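Local coordinates for trans-isoprenyl diphosphate synthase (Caulobacter crescentus, PDB 3OYR), which probably condenses isopentenyl diphosphate units onto farnesyl diphosphate, making all-trans-octaprenyl diphosphate, the precursor of the isoprenoid quinone side chain, at residues F96-T99 against A100-L103; N178-Q181 against A182-L185. All coordinates share one frame; numbering follows the deposited sequence.

Interaction 1: F96-T99 against A100-L103; sequences FIHT and ATLL. With DMA (dimethylallyl diphosphate), chain D; DMA (dimethylallyl diphosphate), chain G.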
loop_
_atom_site.group_PDB
_atom_site.type_symbol
_atom_site.label_atom_id
_atom_site.label_comp_id
_atom_site.label_asym_id
_atom_site.label_seq_id
_atom_site.Cartn_x
_atom_site.Cartn_y
_atom_site.Cartn_z
ATOM N N PHE B 96 5.280 9.887 -1.667
ATOM C CA PHE B 96 4.364 8.888 -2.219
ATOM C C PHE B 96 3.768 8.014 -1.139
ATOM O O PHE B 96 2.555 7.775 -1.144
ATOM C CB PHE B 96 5.035 7.990 -3.267
ATOM C CG PHE B 96 5.136 8.623 -4.643
ATOM C CD1 PHE B 96 4.187 9.542 -5.086
ATOM C CD2 PHE B 96 6.174 8.288 -5.492
ATOM C CE1 PHE B 96 4.286 10.134 -6.355
ATOM C CE2 PHE B 96 6.280 8.869 -6.754
ATOM C CZ PHE B 96 5.335 9.791 -7.190
ATOM N N ILE B 97 4.600 7.559 -0.200
ATOM C CA ILE B 97 4.067 6.757 0.908
ATOM C C ILE B 97 3.032 7.561 1.687
ATOM O O ILE B 97 1.921 7.079 1.922
ATOM C CB ILE B 97 5.162 6.153 1.841
ATOM C CG1 ILE B 97 5.843 4.972 1.140
ATOM C CG2 ILE B 97 4.529 5.652 3.163
ATOM C CD1 ILE B 97 7.288 4.678 1.651
ATOM N N HIS B 98 3.373 8.805 2.012
ATOM C CA HIS B 98 2.449 9.704 2.689
ATOM C C HIS B 98 1.138 9.882 1.888
ATOM O O HIS B 98 0.040 9.720 2.438
ATOM C CB HIS B 98 3.149 11.034 2.980
ATOM C CG HIS B 98 2.238 12.122 3.460
ATOM N ND1 HIS B 98 1.492 12.016 4.614
ATOM C CD2 HIS B 98 2.001 13.365 2.975
ATOM C CE1 HIS B 98 0.806 13.131 4.800
ATOM N NE2 HIS B 98 1.098 13.967 3.820
ATOM N N THR B 99 1.267 10.142 0.587
ATOM C CA THR B 99 0.122 10.365 -0.296
ATOM C C THR B 99 -0.794 9.167 -0.337
ATOM O O THR B 99 -2.010 9.307 -0.260
ATOM C CB THR B 99 0.564 10.740 -1.754
ATOM O OG1 THR B 99 1.460 11.863 -1.709
ATOM C CG2 THR B 99 -0.652 11.095 -2.596
ATOM N N ALA B 100 -0.196 7.985 -0.455
ATOM C CA ALA B 100 -0.942 6.735 -0.431
ATOM C C ALA B 100 -1.706 6.513 0.877
ATOM O O ALA B 100 -2.856 6.032 0.860
ATOM C CB ALA B 100 -0.002 5.578 -0.670
ATOM N N THR B 101 -1.071 6.846 2.004
ATOM C CA THR B 101 -1.718 6.657 3.306
ATOM C C THR B 101 -2.896 7.611 3.454
ATOM O O THR B 101 -3.886 7.256 4.072
ATOM C CB THR B 101 -0.783 6.906 4.512
ATOM O OG1 THR B 101 -0.430 8.292 4.559
ATOM C CG2 THR B 101 0.465 6.030 4.444
ATOM N N LEU B 102 -2.774 8.812 2.890
ATOM C CA LEU B 102 -3.905 9.753 2.812
ATOM C C LEU B 102 -5.111 9.198 2.069
ATOM O O LEU B 102 -6.242 9.288 2.564
ATOM C CB LEU B 102 -3.492 11.085 2.187
ATOM C CG LEU B 102 -2.401 11.867 2.915
ATOM C CD1 LEU B 102 -2.129 13.163 2.177
ATOM C CD2 LEU B 102 -2.759 12.143 4.398
ATOM N N LEU B 103 -4.866 8.629 0.888
ATOM C CA LEU B 103 -5.943 8.068 0.078
ATOM C C LEU B 103 -6.655 6.959 0.845
ATOM O O LEU B 103 -7.874 6.934 0.911
ATOM C CB LEU B 103 -5.412 7.560 -1.263
ATOM C CG LEU B 103 -4.989 8.643 -2.272
ATOM C CD1 LEU B 103 -4.283 8.029 -3.453
ATOM C CD2 LEU B 103 -6.161 9.485 -2.740
HETATM C C1 DMA D . -1.888 14.695 7.235
HETATM O O1 DMA D . -0.543 15.161 7.055
HETATM C C2 DMA D . -1.499 13.428 7.909
HETATM C C3 DMA D . -1.434 13.320 9.239
HETATM C C4 DMA D . -1.874 14.416 10.173
HETATM C C5 DMA D . -0.927 12.020 9.782
HETATM P PA DMA D . -0.079 16.675 6.802
HETATM O O1A DMA D . 1.432 16.771 6.720
HETATM O O2A DMA D . -0.740 17.549 7.832
HETATM O O3A DMA D . -0.787 16.854 5.355
HETATM P PB DMA D . -0.254 17.627 4.029
HETATM O O1B DMA D . 0.715 16.678 3.350
HETATM O O2B DMA D . -1.594 17.716 3.330
HETATM O O3B DMA D . 0.368 18.937 4.430
HETATM C C1 DMA G . -3.689 9.686 10.491
HETATM O O1 DMA G . -4.061 10.903 11.129
HETATM C C2 DMA G . -3.669 9.774 8.997
HETATM C C3 DMA G . -2.705 9.216 8.256
HETATM C C4 DMA G . -1.554 8.448 8.824
HETATM C C5 DMA G . -2.806 9.377 6.775
HETATM P PA DMA G . -5.497 11.658 10.980
HETATM O O1A DMA G . -5.590 12.489 12.224
HETATM O O2A DMA G . -6.615 10.725 10.600
HETATM O O3A DMA G . -5.122 12.619 9.736
HETATM P PB DMA G . -6.129 13.608 8.946
HETATM O O1B DMA G . -5.109 14.279 8.065
HETATM O O2B DMA G . -6.766 14.476 10.006
HETATM O O3B DMA G . -7.155 12.748 8.244
HETATM O O HOH W 1 1.014 9.807 6.313
#

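Interaction 2: N178-Q181 against A182-L185; sequences NLSQ and AVYL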
loop_
_atom_site.group_PDB
_atom_site.type_symbol
_atom_site.label_atom_id
_atom_site.label_comp_id
_atom_site.label_asym_id
_atom_site.label_seq_id
_atom_site.Cartn_x
_atom_site.Cartn_y
_atom_site.Cartn_z
ATOM N N ASN B 178 -13.082 4.445 26.874
ATOM C CA ASN B 178 -12.102 3.931 27.814
ATOM C C ASN B 178 -10.765 3.597 27.135
ATOM O O ASN B 178 -10.132 2.569 27.407
ATOM C CB ASN B 178 -12.662 2.754 28.609
ATOM C CG ASN B 178 -12.309 2.838 30.089
ATOM O OD1 ASN B 178 -12.601 3.839 30.758
ATOM N ND2 ASN B 178 -11.675 1.788 30.607
ATOM N N LEU B 179 -10.360 4.488 26.236
ATOM C CA LEU B 179 -9.053 4.451 25.618
ATOM C C LEU B 179 -8.075 5.152 26.557
ATOM O O LEU B 179 -8.331 6.265 27.023
ATOM C CB LEU B 179 -9.114 5.157 24.255
ATOM C CG LEU B 179 -7.821 5.460 23.490
ATOM C CD1 LEU B 179 -7.240 4.185 22.923
ATOM C CD2 LEU B 179 -8.070 6.451 22.371
ATOM N N SER B 180 -6.962 4.501 26.857
ATOM C CA SER B 180 -5.961 5.122 27.718
ATOM C C SER B 180 -5.077 6.049 26.900
ATOM O O SER B 180 -5.033 5.959 25.674
ATOM C CB SER B 180 -5.112 4.068 28.440
ATOM O OG SER B 180 -4.194 3.460 27.552
ATOM N N GLN B 181 -4.389 6.943 27.600
ATOM C CA GLN B 181 -3.433 7.857 27.019
ATOM C C GLN B 181 -2.251 7.080 26.419
ATOM O O GLN B 181 -1.721 7.466 25.374
ATOM C CB GLN B 181 -2.970 8.844 28.096
ATOM C CG GLN B 181 -1.971 9.909 27.638
ATOM C CD GLN B 181 -1.997 11.164 28.502
ATOM O OE1 GLN B 181 -1.015 11.906 28.564
ATOM N NE2 GLN B 181 -3.125 11.410 29.165
ATOM N N ALA B 182 -1.871 5.978 27.069
ATOM C CA ALA B 182 -0.742 5.164 26.641
ATOM C C ALA B 182 -1.007 4.466 25.299
ATOM O O ALA B 182 -0.142 4.468 24.424
ATOM C CB ALA B 182 -0.357 4.159 27.720
ATOM N N VAL B 183 -2.195 3.884 25.145
ATOM C CA VAL B 183 -2.608 3.301 23.868
ATOM C C VAL B 183 -2.728 4.394 22.797
ATOM O O VAL B 183 -2.271 4.197 21.674
ATOM C CB VAL B 183 -3.915 2.443 23.977
ATOM C CG1 VAL B 183 -4.370 1.915 22.592
ATOM C CG2 VAL B 183 -3.705 1.260 24.945
ATOM N N TYR B 184 -3.305 5.543 23.161
ATOM C CA TYR B 184 -3.355 6.683 22.266
ATOM C C TYR B 184 -1.974 7.103 21.743
ATOM O O TYR B 184 -1.824 7.328 20.543
ATOM C CB TYR B 184 -4.034 7.877 22.922
ATOM C CG TYR B 184 -3.833 9.159 22.148
ATOM C CD1 TYR B 184 -4.604 9.446 21.033
ATOM C CD2 TYR B 184 -2.860 10.077 22.532
ATOM C CE1 TYR B 184 -4.420 10.606 20.330
ATOM C CE2 TYR B 184 -2.656 11.231 21.817
ATOM C CZ TYR B 184 -3.448 11.495 20.730
ATOM O OH TYR B 184 -3.245 12.662 20.027
ATOM N N LEU B 185 -1.000 7.234 22.646
ATOM C CA LEU B 185 0.365 7.597 22.272
ATOM C C LEU B 185 1.076 6.523 21.458
ATOM O O LEU B 185 1.969 6.827 20.678
ATOM C CB LEU B 185 1.207 7.924 23.504
ATOM C CG LEU B 185 0.914 9.207 24.291
ATOM C CD1 LEU B 185 1.829 9.252 25.526
ATOM C CD2 LEU B 185 1.072 10.461 23.445
#

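Interaction 1: F96-T99 against A100-L103
His98 and Leu102, one helical turn apart, meet ring against methyl, and their pairing illustrates how a helix turn orients a ligand-binding side chain. Leu102 CD1 sits over one face of the imidazole in a CH-pi contact, 4.1 Å from the ring centroid and 27° off the ring normal. With its CG anti to the backbone N (chi1 170°), the histidine swings its ring along the helix toward Leu102. NE2 then donates to O1B of the first dimethylallyl diphosphate (chain D) over 2.8 Å, in a fairly straight bond. At the other ring nitrogen, ND1 shares a water, which lies in the ring plane, with Thr101 OG1; the water donates to that hydroxyl across 2.7 Å. The ring is thus fixed at both nitrogens and covered on one face by leucine.

Thr101 runs at about a right angle to His98. Its OG1 lies between its own backbone N and carbonyl carbon (chi1 67°), which brings the hydroxyl back to donate to His98 O at 2.6 Å. That oxygen also accepts Leu102 N, at 3.0 Å, so one carbonyl serves two donors. The second dimethylallyl diphosphate (chain G) presents its methyl C5 to Leu102 CD2 at 3.6 Å, while Thr101 OG1 lies near the same methyl.

Away from the ligands, this part of helix 87-109 packs on its neighbours: Thr99 and Leu103 on helix 52-61, Phe96 and Ile97 on helix 126-147, and Phe96 also on helix 25-45, while Arg115, from a loop beyond the helix, touches His98 and Leu102.

Interaction 2: N178-Q181 against A182-L185
Ser180 OG accepts the backbone N-H of Val183 across 3.2 Å in an almost straight bond, 172° at the hydrogen, which makes the serine the N-cap of helix 181-206. The bond depends on the serine rotamer: OG stands between the backbone N and the carbonyl carbon (chi1 74°), turned over the first turn of the helix. Val183 also sets its CG2 methyl beside the hydroxyl, 3.4 Å from OG.

The other methyl of the valine, CG1, turns to the residue before the cap. There it meets Leu179 CD1 at 3.7 Å, the two side chains crossing at a slant. Leu179 also sends CD2 toward the CB of Tyr184, at 4.3 Å, so its two methyls divide between two residues of the turn.

Tyr184 extends with CG anti to the backbone N (chi1 167°), carrying its ring away from the cap, and its OH is hydrogen-bonded to Asp233. One edge of the ring lies near Gln181 O, the carbonyl that takes Leu185 N at 2.8 Å. Ser180 O likewise accepts Tyr184 N.

Chemically, the cap joins two complementary halves. The serine hydroxyl supplies an acceptor for a first-turn amide that has no preceding helical carbonyl to bond, while the leucine just outside covers the same turn with hydrocarbon, a hydrophobic contact backing a polar cap.

In the fold
Interaction 1 comes first along the chain, within helix 87-109; interaction 2 follows at the entrance to helix 181-206, with helices 126-147 and 150-173 between them. Their centres lie about 25 Å apart and their nearest atoms about 16 Å, so they do not touch, although both belong to the helical polyprenyl synthetase domain. Interaction 1 borders the bound diphosphates, on the same helix as, and just before, the calcium ligands Asp105 and Asp109 of the DDxxD sequence. Interaction 2 is more peripheral, yet the Tyr184 side chain is about 8 Å from that of Asp232, a ligand of the second calcium site. Helix 181-206 also carries Lys191 and Thr192 of the dimethylallyl diphosphate pockets, so both helices reach the active site.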